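Local coordinates for beta-Ala-His dipeptidase (Homo sapiens, PDB 3DLJ), which hydrolyses Xaa-His dipeptides, with highest activity toward carnosine and anserine, using two zinc ions per subunit, at residues D120-D125 against H456-K461; T30-V35 against P126-E131; L111-A116 against Y137-T142; L448-D453 against K461-N466. One frame throughout, in Å; residues are numbered along the deposited sequence.

How the interactions relate
From the N terminus, interaction 2 opens on helix 24-35 and closes a loop of about 90 residues at 126-131, just where strand 130-132 begins. Before it closes, interaction 3 opens at 111-116 and interaction 1 at 120-125, so both cross it. Interaction 3 closes a short loop at 137-142, where helix 141-160 starts. Interaction 1 crosses interaction 3 as well and closes only at 456-461, some 330 residues later. Interaction 4, opened at 448-453, crosses interaction 1, shares Lys461 with it and follows interactions 2 and 3 in series. Together they tie the zinc-site loops to the three-stranded antiparallel sheet and the helices beside it.

Interaction 1 (D120-D125 against H456-K461); sequences DGWLTD and HSQNEK. With ZN (zinc ion), chain C.
Asp120 offers its carbonyl O to Gln458 NE2 at 3.2 Å, where two irregular loops of this M20-family zinc peptidase meet. The bond is nearly straight (164°) and lies in the amide plane of Gln458, but its donor stands above the carbonyl plane. Gly121 comes next with a phi of 128°, at which a side chain would press on the preceding carbonyl oxygen; its own O accepts Asn459 ND2 at 3.1 Å. Trp122 then lays one indole face against the 458-459 backbone. Asn459 N sits over the centre of the ring system, and Gln458 CA makes a CH-pi contact 3.8 Å from the centroid of the five-membered ring, a broad flat surface suiting the backbone that passes over it. The same loop carries His456, whose NE2 binds zinc at 2.0 Å together with Asp143 and Glu178. Leu123 donates its N to Asn459, whose CG lies beside its own backbone N (chi1 -54°). Asparagine suits this place because one short amide both gives and receives, which fixes its rotation. Finally, Thr124 OG1 shares a water with Asn459 OD1, the oxygen that takes Leu123 N at 2.8 Å on a lone pair.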
loop_
_atom_site.group_PDB
_atom_site.type_symbol
_atom_site.label_atom_id
_atom_site.label_comp_id
_atom_site.label_asym_id
_atom_site.label_seq_id
_atom_site.Cartn_x
_atom_site.Cartn_y
_atom_site.Cartn_z
ATOM N N ASP A 120 4.674 19.906 4.314
ATOM C CA ASP A 120 5.411 18.949 3.479
ATOM C C ASP A 120 5.342 19.316 1.998
ATOM O O ASP A 120 6.135 18.812 1.219
ATOM C CB ASP A 120 4.879 17.514 3.633
ATOM C CG ASP A 120 4.988 16.969 5.053
ATOM O OD1 ASP A 120 5.872 17.436 5.827
ATOM O OD2 ASP A 120 4.167 16.049 5.379
ATOM N N GLY A 121 4.395 20.172 1.608
ATOM C CA GLY A 121 4.261 20.612 0.204
ATOM C C GLY A 121 2.858 20.452 -0.378
ATOM O O GLY A 121 2.683 20.385 -1.594
ATOM N N TRP A 122 1.857 20.385 0.492
ATOM C CA TRP A 122 0.452 20.260 0.083
ATOM C C TRP A 122 -0.086 21.604 -0.395
ATOM O O TRP A 122 0.150 22.623 0.249
ATOM C CB TRP A 122 -0.387 19.790 1.265
ATOM C CG TRP A 122 -0.272 18.327 1.593
ATOM C CD1 TRP A 122 0.735 17.707 2.295
ATOM C CD2 TRP A 122 -1.211 17.302 1.247
ATOM N NE1 TRP A 122 0.473 16.357 2.399
ATOM C CE2 TRP A 122 -0.711 16.084 1.760
ATOM C CE3 TRP A 122 -2.428 17.295 0.551
ATOM C CZ2 TRP A 122 -1.394 14.869 1.603
ATOM C CZ3 TRP A 122 -3.092 16.094 0.387
ATOM C CH2 TRP A 122 -2.583 14.898 0.930
ATOM N N LEU A 123 -0.793 21.599 -1.524
ATOM C CA LEU A 123 -1.452 22.795 -2.052
ATOM C C LEU A 123 -2.848 22.954 -1.472
ATOM O O LEU A 123 -3.517 23.961 -1.698
ATOM C CB LEU A 123 -1.554 22.747 -3.593
ATOM C CG LEU A 123 -0.307 22.400 -4.423
ATOM C CD1 LEU A 123 -0.639 22.577 -5.892
ATOM C CD2 LEU A 123 0.911 23.242 -4.051
ATOM N N THR A 124 -3.294 21.939 -0.745
ATOM C CA THR A 124 -4.580 21.953 -0.066
ATOM C C THR A 124 -4.353 21.480 1.356
ATOM O O THR A 124 -3.288 20.949 1.690
ATOM C CB THR A 124 -5.608 21.011 -0.754
ATOM O OG1 THR A 124 -5.123 19.662 -0.733
ATOM C CG2 THR A 124 -5.893 21.441 -2.198
ATOM N N ASP A 125 -5.347 21.684 2.208
ATOM C CA ASP A 125 -5.322 21.112 3.546
ATOM C C ASP A 125 -5.523 19.583 3.403
ATOM O O ASP A 125 -6.582 19.140 2.942
ATOM C CB ASP A 125 -6.413 21.771 4.400
ATOM C CG ASP A 125 -6.457 21.236 5.813
ATOM O OD1 ASP A 125 -5.978 20.122 6.047
ATOM O OD2 ASP A 125 -7.000 21.916 6.705
ATOM N N HIS A 456 0.890 8.056 -0.166
ATOM C CA HIS A 456 2.062 8.269 0.725
ATOM C C HIS A 456 2.871 9.512 0.346
ATOM O O HIS A 456 4.071 9.585 0.658
ATOM C CB HIS A 456 3.012 7.066 0.691
ATOM C CG HIS A 456 2.421 5.792 1.198
ATOM N ND1 HIS A 456 3.192 4.784 1.747
ATOM C CD2 HIS A 456 1.140 5.351 1.238
ATOM C CE1 HIS A 456 2.407 3.786 2.119
ATOM N NE2 HIS A 456 1.156 4.104 1.819
ATOM N N SER A 457 2.248 10.457 -0.357
ATOM C CA SER A 457 2.908 11.677 -0.814
ATOM C C SER A 457 2.037 12.872 -0.525
ATOM O O SER A 457 0.903 12.714 -0.086
ATOM C CB SER A 457 3.135 11.643 -2.327
ATOM O OG SER A 457 3.910 10.513 -2.652
ATOM N N GLN A 458 2.582 14.054 -0.797
ATOM C CA GLN A 458 1.848 15.310 -0.774
ATOM C C GLN A 458 0.881 15.294 -1.937
ATOM O O GLN A 458 1.205 14.767 -3.002
ATOM C CB GLN A 458 2.786 16.513 -0.956
ATOM C CG GLN A 458 4.089 16.434 -0.195
ATOM C CD GLN A 458 5.218 15.889 -1.044
ATOM O OE1 GLN A 458 5.049 14.926 -1.784
ATOM N NE2 GLN A 458 6.386 16.520 -0.943
ATOM N N ASN A 459 -0.293 15.880 -1.723
ATOM C CA ASN A 459 -1.313 16.046 -2.769
ATOM C C ASN A 459 -1.836 14.719 -3.332
ATOM O O ASN A 459 -2.041 14.576 -4.542
ATOM C CB ASN A 459 -0.803 17.018 -3.848
ATOM C CG ASN A 459 -0.340 18.350 -3.249
ATOM O OD1 ASN A 459 -1.110 19.020 -2.571
ATOM N ND2 ASN A 459 0.919 18.708 -3.461
ATOM N N GLU A 460 -2.021 13.751 -2.431
ATOM C CA GLU A 460 -2.792 12.533 -2.688
ATOM C C GLU A 460 -4.222 12.874 -3.120
ATOM O O GLU A 460 -4.823 13.782 -2.586
ATOM C CB GLU A 460 -2.870 11.670 -1.415
ATOM C CG GLU A 460 -3.592 10.358 -1.657
ATOM C CD GLU A 460 -3.779 9.516 -0.434
ATOM O OE1 GLU A 460 -3.121 9.759 0.625
ATOM O OE2 GLU A 460 -4.575 8.553 -0.549
ATOM N N LYS A 461 -4.757 12.114 -4.064
ATOM C CA LYS A 461 -6.140 12.268 -4.527
ATOM C C LYS A 461 -6.666 10.893 -4.928
ATOM O O LYS A 461 -5.891 9.944 -5.106
ATOM C CB LYS A 461 -6.206 13.193 -5.761
ATOM C CG LYS A 461 -5.289 12.683 -6.873
ATOM C CD LYS A 461 -5.758 12.998 -8.236
ATOM C CE LYS A 461 -4.832 12.428 -9.307
ATOM N NZ LYS A 461 -5.328 11.126 -9.825
HETATM ZN ZN ZN C . -0.420 3.010 2.472
HETATM O O HOH W 1 -3.568 19.124 -2.771
#

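Interaction 2 (T30-V35 against P126-E131); sequences TLKEWV and PYVLTE
Lys32 and Leu129 bring their CA atoms within 4.9 Å, and Val35 lies across from Tyr127, so that the last turn of helix 24-35 runs in the opposite sense to the loop leading into strand 130-132. This is plain structural packing of a helix end, through aliphatic side chains, on the loop that enters the three-stranded antiparallel sheet; the Tyr127 side chain is about 12 Å from a zinc ion. Leu129 has the largest share of the contact. Its chi1 of -167° holds CG anti to the backbone N, and from there CD2 lies 3.6 Å from Lys32 N and beside CG of Leu31, whose side chain it crosses at about a right angle. Its other methyl, CD1, meets Val35 CG2 at 4.3 Å. A branched aliphatic residue suits this spot because its two methyls spread over Leu31, Lys32 and Val35. Leu129 also touches Leu136 of strand 135-137, while Leu31 packs on Leu149 of helix 141-160.

Lys32 contributes its carbon chain rather than its charge: CB lies 3.9 Å from Leu129 CB, and CE passes 3.4 Å from Leu129 O. Val35 points CG1 at the backbone of Pro126 and Tyr127. Its carbonyl O meets the edge of the Tyr127 ring in plane, 3.2 Å from CD2.

As the two segments share no direct hydrogen bond, the helix end is seated by aliphatic packing, and a single water supplies the polar link, satisfying Leu129 N at 2.9 Å and donating to the Lys32 and Tyr127 oxygens.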
loop_
_atom_site.group_PDB
_atom_site.type_symbol
_atom_site.label_atom_id
_atom_site.label_comp_id
_atom_site.label_asym_id
_atom_site.label_seq_id
_atom_site.Cartn_x
_atom_site.Cartn_y
_atom_site.Cartn_z
ATOM N N THR A 30 -19.485 11.740 2.049
ATOM C CA THR A 30 -19.066 10.773 3.059
ATOM C C THR A 30 -17.539 10.621 3.038
ATOM O O THR A 30 -16.901 10.614 4.090
ATOM C CB THR A 30 -19.722 9.412 2.890
ATOM O OG1 THR A 30 -21.143 9.572 2.962
ATOM C CG2 THR A 30 -19.271 8.463 3.999
ATOM N N LEU A 31 -16.948 10.550 1.847
ATOM C CA LEU A 31 -15.503 10.462 1.780
ATOM C C LEU A 31 -14.825 11.687 2.412
ATOM O O LEU A 31 -13.856 11.546 3.148
ATOM C CB LEU A 31 -15.035 10.204 0.341
ATOM C CG LEU A 31 -13.521 10.087 0.131
ATOM C CD1 LEU A 31 -12.918 8.989 1.010
ATOM C CD2 LEU A 31 -13.190 9.855 -1.365
ATOM N N LYS A 32 -15.330 12.883 2.109
ATOM C CA LYS A 32 -14.865 14.131 2.721
ATOM C C LYS A 32 -14.889 14.044 4.262
ATOM O O LYS A 32 -13.918 14.427 4.928
ATOM C CB LYS A 32 -15.727 15.309 2.230
ATOM C CG LYS A 32 -15.291 16.689 2.753
ATOM C CD LYS A 32 -16.024 17.809 1.995
ATOM C CE LYS A 32 -15.238 19.136 2.035
ATOM N NZ LYS A 32 -15.579 19.942 3.242
ATOM N N GLU A 33 -15.984 13.500 4.803
ATOM C CA GLU A 33 -16.143 13.295 6.247
ATOM C C GLU A 33 -15.202 12.240 6.800
ATOM O O GLU A 33 -14.693 12.401 7.901
ATOM C CB GLU A 33 -17.575 12.924 6.599
ATOM C CG GLU A 33 -18.568 14.059 6.419
ATOM C CD GLU A 33 -20.013 13.584 6.395
ATOM O OE1 GLU A 33 -20.887 14.420 6.090
ATOM O OE2 GLU A 33 -20.288 12.385 6.669
ATOM N N TRP A 34 -14.969 11.156 6.067
ATOM C CA TRP A 34 -14.029 10.133 6.563
ATOM C C TRP A 34 -12.566 10.616 6.522
ATOM O O TRP A 34 -11.814 10.331 7.420
ATOM C CB TRP A 34 -14.204 8.779 5.848
ATOM C CG TRP A 34 -15.391 7.973 6.316
ATOM C CD1 TRP A 34 -16.568 8.455 6.815
ATOM C CD2 TRP A 34 -15.540 6.540 6.251
ATOM N NE1 TRP A 34 -17.426 7.419 7.092
ATOM C CE2 TRP A 34 -16.825 6.232 6.760
ATOM C CE3 TRP A 34 -14.711 5.492 5.817
ATOM C CZ2 TRP A 34 -17.300 4.918 6.865
ATOM C CZ3 TRP A 34 -15.182 4.176 5.920
ATOM C CH2 TRP A 34 -16.471 3.906 6.442
ATOM N N VAL A 35 -12.203 11.350 5.476
ATOM C CA VAL A 35 -10.880 11.945 5.302
ATOM C C VAL A 35 -10.531 12.990 6.395
ATOM O O VAL A 35 -9.377 13.110 6.805
ATOM C CB VAL A 35 -10.742 12.567 3.852
ATOM C CG1 VAL A 35 -9.631 13.645 3.799
ATOM C CG2 VAL A 35 -10.493 11.459 2.804
ATOM N N PRO A 126 -4.501 18.775 3.780
ATOM C CA PRO A 126 -4.529 17.310 3.567
ATOM C C PRO A 126 -5.786 16.601 4.078
ATOM O O PRO A 126 -6.171 15.577 3.537
ATOM C CB PRO A 126 -3.297 16.808 4.346
ATOM C CG PRO A 126 -2.816 17.950 5.143
ATOM C CD PRO A 126 -3.256 19.195 4.444
ATOM N N TYR A 127 -6.412 17.165 5.108
ATOM C CA TYR A 127 -7.569 16.569 5.762
ATOM C C TYR A 127 -8.895 17.246 5.404
ATOM O O TYR A 127 -9.935 16.975 6.018
ATOM C CB TYR A 127 -7.347 16.498 7.277
ATOM C CG TYR A 127 -6.246 15.524 7.648
ATOM C CD1 TYR A 127 -4.995 15.979 8.136
ATOM C CD2 TYR A 127 -6.423 14.156 7.468
ATOM C CE1 TYR A 127 -3.967 15.074 8.453
ATOM C CE2 TYR A 127 -5.406 13.246 7.787
ATOM C CZ TYR A 127 -4.189 13.702 8.265
ATOM O OH TYR A 127 -3.224 12.775 8.564
ATOM N N VAL A 128 -8.851 18.122 4.407
ATOM C CA VAL A 128 -10.081 18.712 3.849
ATOM C C VAL A 128 -10.169 18.235 2.395
ATOM O O VAL A 128 -9.431 18.753 1.553
ATOM C CB VAL A 128 -10.076 20.276 3.885
ATOM C CG1 VAL A 128 -11.343 20.832 3.215
ATOM C CG2 VAL A 128 -9.948 20.809 5.312
ATOM N N LEU A 129 -11.039 17.256 2.111
ATOM C CA LEU A 129 -11.200 16.755 0.722
ATOM C C LEU A 129 -11.583 17.935 -0.177
ATOM O O LEU A 129 -12.576 18.602 0.068
ATOM C CB LEU A 129 -12.235 15.617 0.618
ATOM C CG LEU A 129 -12.308 14.775 -0.677
ATOM C CD1 LEU A 129 -11.192 13.708 -0.738
ATOM C CD2 LEU A 129 -13.693 14.114 -0.865
ATOM N N THR A 130 -10.755 18.205 -1.183
ATOM C CA THR A 130 -10.942 19.340 -2.088
ATOM C C THR A 130 -11.011 18.791 -3.521
ATOM O O THR A 130 -10.102 18.083 -3.965
ATOM C CB THR A 130 -9.748 20.362 -1.926
ATOM O OG1 THR A 130 -9.576 20.710 -0.538
ATOM C CG2 THR A 130 -9.965 21.638 -2.742
ATOM N N GLU A 131 -12.094 19.071 -4.236
ATOM C CA GLU A 131 -12.204 18.609 -5.619
ATOM C C GLU A 131 -11.633 19.649 -6.546
ATOM O O GLU A 131 -12.009 20.809 -6.474
ATOM C CB GLU A 131 -13.661 18.313 -6.009
ATOM C CG GLU A 131 -13.770 17.638 -7.381
ATOM C CD GLU A 131 -15.114 16.952 -7.625
ATOM O OE1 GLU A 131 -16.067 17.158 -6.839
ATOM O OE2 GLU A 131 -15.215 16.191 -8.602
HETATM O O HOH W 2 -12.293 16.209 4.492
#

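Interaction 3 (L111-A116 against Y137-T142); sequences LDVQPA and YGRGAT
Val113 and Gly140 approach to 5.6 Å between CA atoms, where the loop after strand 104-110 passes a type II beta turn, Gly138 to Ala141, at the start of helix 141-160. The turn puts Arg139 and Gly140 at its two corners. Gly140 has a phi of 90°, natural to glycine at the third position of such a turn, and a CB there would clash with Val113 CG1. The loop carries Asp112, probably an active-site residue as in relatives, and Gln114, whose NE2 bonds to the zinc ligand Glu178.

Arg139 carries most of the contact. Its CG is anti to the backbone N (chi1 167°), which lays it 3.7 Å from Val113 CB as the two side chains slide past each other in opposite directions. Bends at chi2 and chi3 then carry CD and NE to the loop carbonyls. NE donates to Gln114 O at 2.8 Å from above the carbonyl plane, while NH1 gives Pro115 O a straighter bond, also 2.8 Å, in the guanidinium plane. NH2 turns to Glu460 and to Ser457 O, so the buried cation has a carboxylate as counter-charge. An alanine at Arg139 would probably leave the Gln114 and Pro115 oxygens without these donors, deprive Glu460 of its counter-charge and open a gap beside Val113. At the turn itself, Val113 CG1 rests 3.6 Å from Gly140 CA.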
loop_
_atom_site.group_PDB
_atom_site.type_symbol
_atom_site.label_atom_id
_atom_site.label_comp_id
_atom_site.label_asym_id
_atom_site.label_seq_id
_atom_site.Cartn_x
_atom_site.Cartn_y
_atom_site.Cartn_z
ATOM N N LEU A 111 -8.359 1.756 7.597
ATOM C CA LEU A 111 -8.841 3.139 7.754
ATOM C C LEU A 111 -7.840 4.068 8.454
ATOM O O LEU A 111 -8.137 5.235 8.703
ATOM C CB LEU A 111 -10.220 3.158 8.416
ATOM C CG LEU A 111 -11.306 2.590 7.486
ATOM C CD1 LEU A 111 -12.583 2.438 8.267
ATOM C CD2 LEU A 111 -11.544 3.491 6.284
ATOM N N ASP A 112 -6.637 3.555 8.716
ATOM C CA ASP A 112 -5.505 4.410 9.072
ATOM C C ASP A 112 -4.801 4.946 7.827
ATOM O O ASP A 112 -4.807 4.309 6.762
ATOM C CB ASP A 112 -4.491 3.673 9.970
ATOM C CG ASP A 112 -3.870 2.483 9.285
ATOM O OD1 ASP A 112 -4.628 1.665 8.694
ATOM O OD2 ASP A 112 -2.620 2.367 9.318
ATOM N N VAL A 113 -4.196 6.126 7.994
ATOM C CA VAL A 113 -3.501 6.845 6.924
ATOM C C VAL A 113 -2.030 7.163 7.332
ATOM O O VAL A 113 -1.670 7.163 8.542
ATOM C CB VAL A 113 -4.277 8.151 6.529
ATOM C CG1 VAL A 113 -5.651 7.820 5.945
ATOM C CG2 VAL A 113 -4.434 9.062 7.732
ATOM N N GLN A 114 -1.198 7.382 6.307
ATOM C CA GLN A 114 0.146 7.941 6.431
ATOM C C GLN A 114 0.033 9.382 6.940
ATOM O O GLN A 114 -0.942 10.068 6.608
ATOM C CB GLN A 114 0.853 7.936 5.067
ATOM C CG GLN A 114 1.415 6.568 4.647
ATOM C CD GLN A 114 2.659 6.157 5.466
ATOM O OE1 GLN A 114 3.552 6.965 5.698
ATOM N NE2 GLN A 114 2.703 4.908 5.902
ATOM N N PRO A 115 1.018 9.848 7.739
ATOM C CA PRO A 115 1.014 11.241 8.194
ATOM C C PRO A 115 0.907 12.227 7.028
ATOM O O PRO A 115 1.348 11.937 5.918
ATOM C CB PRO A 115 2.377 11.398 8.870
ATOM C CG PRO A 115 2.725 10.027 9.347
ATOM C CD PRO A 115 2.185 9.107 8.251
ATOM N N ALA A 116 0.307 13.379 7.286
ATOM C CA ALA A 116 0.244 14.442 6.316
ATOM C C ALA A 116 0.418 15.767 7.026
ATOM O O ALA A 116 -0.426 16.193 7.834
ATOM C CB ALA A 116 -1.073 14.406 5.578
ATOM N N TYR A 137 -8.800 15.600 -3.628
ATOM C CA TYR A 137 -7.495 15.683 -2.958
ATOM C C TYR A 137 -7.621 15.590 -1.448
ATOM O O TYR A 137 -8.435 16.290 -0.851
ATOM C CB TYR A 137 -6.806 17.001 -3.313
ATOM C CG TYR A 137 -6.196 17.006 -4.685
ATOM C CD1 TYR A 137 -6.859 17.563 -5.769
ATOM C CD2 TYR A 137 -4.932 16.464 -4.894
ATOM C CE1 TYR A 137 -6.277 17.566 -7.037
ATOM C CE2 TYR A 137 -4.356 16.456 -6.147
ATOM C CZ TYR A 137 -5.017 17.012 -7.201
ATOM O OH TYR A 137 -4.406 16.976 -8.439
ATOM N N GLY A 138 -6.799 14.739 -0.831
ATOM C CA GLY A 138 -6.848 14.563 0.599
ATOM C C GLY A 138 -6.098 13.324 1.005
ATOM O O GLY A 138 -5.991 12.368 0.222
ATOM N N ARG A 139 -5.575 13.327 2.223
ATOM C CA ARG A 139 -4.880 12.150 2.739
ATOM C C ARG A 139 -5.863 10.989 2.998
ATOM O O ARG A 139 -6.855 11.145 3.713
ATOM C CB ARG A 139 -4.073 12.508 4.005
ATOM C CG ARG A 139 -3.574 11.301 4.776
ATOM C CD ARG A 139 -2.565 10.441 3.932
ATOM N NE ARG A 139 -1.216 11.012 3.986
ATOM C CZ ARG A 139 -0.487 11.403 2.939
ATOM N NH1 ARG A 139 0.714 11.913 3.162
ATOM N NH2 ARG A 139 -0.923 11.272 1.671
ATOM N N GLY A 140 -5.569 9.827 2.413
ATOM C CA GLY A 140 -6.459 8.659 2.505
ATOM C C GLY A 140 -7.500 8.556 1.400
ATOM O O GLY A 140 -8.319 7.636 1.420
ATOM N N ALA A 141 -7.502 9.498 0.455
ATOM C CA ALA A 141 -8.499 9.492 -0.641
ATOM C C ALA A 141 -8.432 8.217 -1.463
ATOM O O ALA A 141 -9.462 7.606 -1.739
ATOM C CB ALA A 141 -8.345 10.726 -1.557
ATOM N N THR A 142 -7.220 7.833 -1.866
ATOM C CA THR A 142 -6.978 6.557 -2.560
ATOM C C THR A 142 -6.498 5.454 -1.565
ATOM O O THR A 142 -6.840 4.286 -1.718
ATOM C CB THR A 142 -5.970 6.720 -3.738
ATOM O OG1 THR A 142 -6.327 5.831 -4.806
ATOM C CG2 THR A 142 -4.543 6.408 -3.310
#

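Interaction 4 (L448-D453 against K461-N466); sequences LGAVDD and KINRWN
Lys461 sets a buried ammonium group among three side-chain oxygens, two of them from consecutive aspartates, in a salt-bridge network. Its NZ makes salt bridges to Asp453 OD1 at 2.8 Å, met nearly along the C-O axis, and to Asp452 OD1 at 3.0 Å, met from above the carboxylate plane. Asn463 OD1, two residues along the strand, is the third acceptor. The lysine reaches them by holding CG between its backbone N and carbonyl carbon (chi1 55°) and by bending again at chi2 and chi4. Its backbone joins in too, Lys461 N bonding to Asp453 O at 3.0 Å.

The aspartates are presented by a type I turn from Ala450 to Asp453. Gly449 before it has no CB, which would clash with Asp453 OD2; that oxygen bonds to Thr142 OG1 and only weakly to Ala450 N. A water donates to Asp453 OD1 and accepts from Ala450 N and Asn463 N. Further on, in the first turn of helix 464-482, Asn466 ND2 gives Leu448 O a straight bond of 2.8 Å, in its own amide plane. A methionine in place of Lys461 would probably leave the two neighbouring carboxylates without a counter-charge and Asn463 OD1 without its donor. The single cation offsets the two carboxylates only in part and probably favours their ionised forms; the bonds pin the loop to strand 461-463 and the helix that follows.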
loop_
_atom_site.group_PDB
_atom_site.type_symbol
_atom_site.label_atom_id
_atom_site.label_comp_id
_atom_site.label_asym_id
_atom_site.label_seq_id
_atom_site.Cartn_x
_atom_site.Cartn_y
_atom_site.Cartn_z
ATOM N N LEU A 448 -8.512 0.461 -7.647
ATOM C CA LEU A 448 -9.414 1.566 -8.025
ATOM C C LEU A 448 -8.651 2.851 -8.345
ATOM O O LEU A 448 -9.170 3.737 -9.040
ATOM C CB LEU A 448 -10.472 1.860 -6.945
ATOM C CG LEU A 448 -11.648 0.915 -6.679
ATOM C CD1 LEU A 448 -12.824 1.686 -6.057
ATOM C CD2 LEU A 448 -12.069 0.248 -7.937
ATOM N N GLY A 449 -7.418 2.941 -7.860
ATOM C CA GLY A 449 -6.620 4.140 -8.037
ATOM C C GLY A 449 -6.016 4.349 -9.410
ATOM O O GLY A 449 -5.742 3.395 -10.133
ATOM N N ALA A 450 -5.823 5.611 -9.784
ATOM C CA ALA A 450 -5.064 5.920 -10.989
ATOM C C ALA A 450 -3.589 5.944 -10.657
ATOM O O ALA A 450 -3.196 6.138 -9.505
ATOM C CB ALA A 450 -5.502 7.247 -11.636
ATOM N N VAL A 451 -2.784 5.778 -11.695
ATOM C CA VAL A 451 -1.321 5.718 -11.615
ATOM C C VAL A 451 -0.741 6.947 -10.923
ATOM O O VAL A 451 0.287 6.861 -10.238
ATOM C CB VAL A 451 -0.729 5.528 -13.070
ATOM C CG1 VAL A 451 -0.937 6.777 -13.943
ATOM C CG2 VAL A 451 0.731 5.101 -13.030
ATOM N N ASP A 452 -1.422 8.090 -11.066
ATOM C CA ASP A 452 -0.917 9.346 -10.526
ATOM C C ASP A 452 -1.601 9.836 -9.227
ATOM O O ASP A 452 -1.559 11.023 -8.893
ATOM C CB ASP A 452 -0.950 10.419 -11.606
ATOM C CG ASP A 452 -2.377 10.791 -12.040
ATOM O OD1 ASP A 452 -3.333 10.049 -11.751
ATOM O OD2 ASP A 452 -2.528 11.850 -12.677
ATOM N N ASP A 453 -2.197 8.908 -8.484
ATOM C CA ASP A 453 -2.947 9.244 -7.265
ATOM C C ASP A 453 -2.074 9.780 -6.148
ATOM O O ASP A 453 -2.559 10.509 -5.306
ATOM C CB ASP A 453 -3.772 8.051 -6.785
ATOM C CG ASP A 453 -5.125 7.918 -7.523
ATOM O OD1 ASP A 453 -5.415 8.682 -8.445
ATOM O OD2 ASP A 453 -5.924 7.036 -7.179
ATOM N N LYS A 461 -4.757 12.114 -4.064
ATOM C CA LYS A 461 -6.140 12.268 -4.527
ATOM C C LYS A 461 -6.666 10.893 -4.928
ATOM O O LYS A 461 -5.891 9.944 -5.106
ATOM C CB LYS A 461 -6.206 13.193 -5.761
ATOM C CG LYS A 461 -5.289 12.683 -6.873
ATOM C CD LYS A 461 -5.758 12.998 -8.236
ATOM C CE LYS A 461 -4.832 12.428 -9.307
ATOM N NZ LYS A 461 -5.328 11.126 -9.825
ATOM N N ILE A 462 -7.986 10.806 -5.080
ATOM C CA ILE A 462 -8.599 9.818 -5.924
ATOM C C ILE A 462 -9.445 10.598 -6.926
ATOM O O ILE A 462 -10.049 11.622 -6.557
ATOM C CB ILE A 462 -9.426 8.752 -5.134
ATOM C CG1 ILE A 462 -9.758 7.555 -6.054
ATOM C CG2 ILE A 462 -10.692 9.378 -4.457
ATOM C CD1 ILE A 462 -10.413 6.402 -5.370
ATOM N N ASN A 463 -9.463 10.161 -8.192
ATOM C CA ASN A 463 -10.394 10.748 -9.164
ATOM C C ASN A 463 -11.852 10.418 -8.835
ATOM O O ASN A 463 -12.165 9.279 -8.492
ATOM C CB ASN A 463 -10.076 10.299 -10.604
ATOM C CG ASN A 463 -8.658 10.637 -11.022
ATOM O OD1 ASN A 463 -8.027 11.520 -10.452
ATOM N ND2 ASN A 463 -8.152 9.940 -12.026
ATOM N N ARG A 464 -12.741 11.409 -8.945
ATOM C CA ARG A 464 -14.183 11.167 -8.764
ATOM C C ARG A 464 -14.670 10.015 -9.660
ATOM O O ARG A 464 -15.450 9.164 -9.225
ATOM C CB ARG A 464 -15.003 12.438 -9.044
ATOM C CG ARG A 464 -16.507 12.214 -8.969
ATOM C CD ARG A 464 -17.331 13.393 -9.504
ATOM N NE ARG A 464 -17.495 14.427 -8.490
ATOM C CZ ARG A 464 -18.520 14.526 -7.646
ATOM N NH1 ARG A 464 -18.534 15.518 -6.775
ATOM N NH2 ARG A 464 -19.520 13.648 -7.658
ATOM N N TRP A 465 -14.190 9.985 -10.902
ATOM C CA TRP A 465 -14.596 8.954 -11.848
ATOM C C TRP A 465 -14.206 7.557 -11.373
ATOM O O TRP A 465 -15.027 6.629 -11.432
ATOM C CB TRP A 465 -14.000 9.247 -13.210
ATOM C CG TRP A 465 -14.425 8.339 -14.316
ATOM C CD1 TRP A 465 -15.578 8.423 -15.070
ATOM C CD2 TRP A 465 -13.670 7.247 -14.858
ATOM N NE1 TRP A 465 -15.588 7.428 -16.022
ATOM C CE2 TRP A 465 -14.433 6.695 -15.917
ATOM C CE3 TRP A 465 -12.433 6.665 -14.534
ATOM C CZ2 TRP A 465 -13.995 5.587 -16.663
ATOM C CZ3 TRP A 465 -11.993 5.565 -15.282
ATOM C CH2 TRP A 465 -12.771 5.044 -16.338
ATOM N N ASN A 466 -12.972 7.417 -10.885
ATOM C CA ASN A 466 -12.492 6.157 -10.310
ATOM C C ASN A 466 -13.266 5.713 -9.080
ATOM O O ASN A 466 -13.555 4.524 -8.922
ATOM C CB ASN A 466 -11.030 6.261 -9.944
ATOM C CG ASN A 466 -10.143 6.352 -11.146
ATOM O OD1 ASN A 466 -10.286 7.244 -11.972
ATOM N ND2 ASN A 466 -9.186 5.443 -11.235
HETATM O O HOH W 3 -7.771 7.909 -9.064
#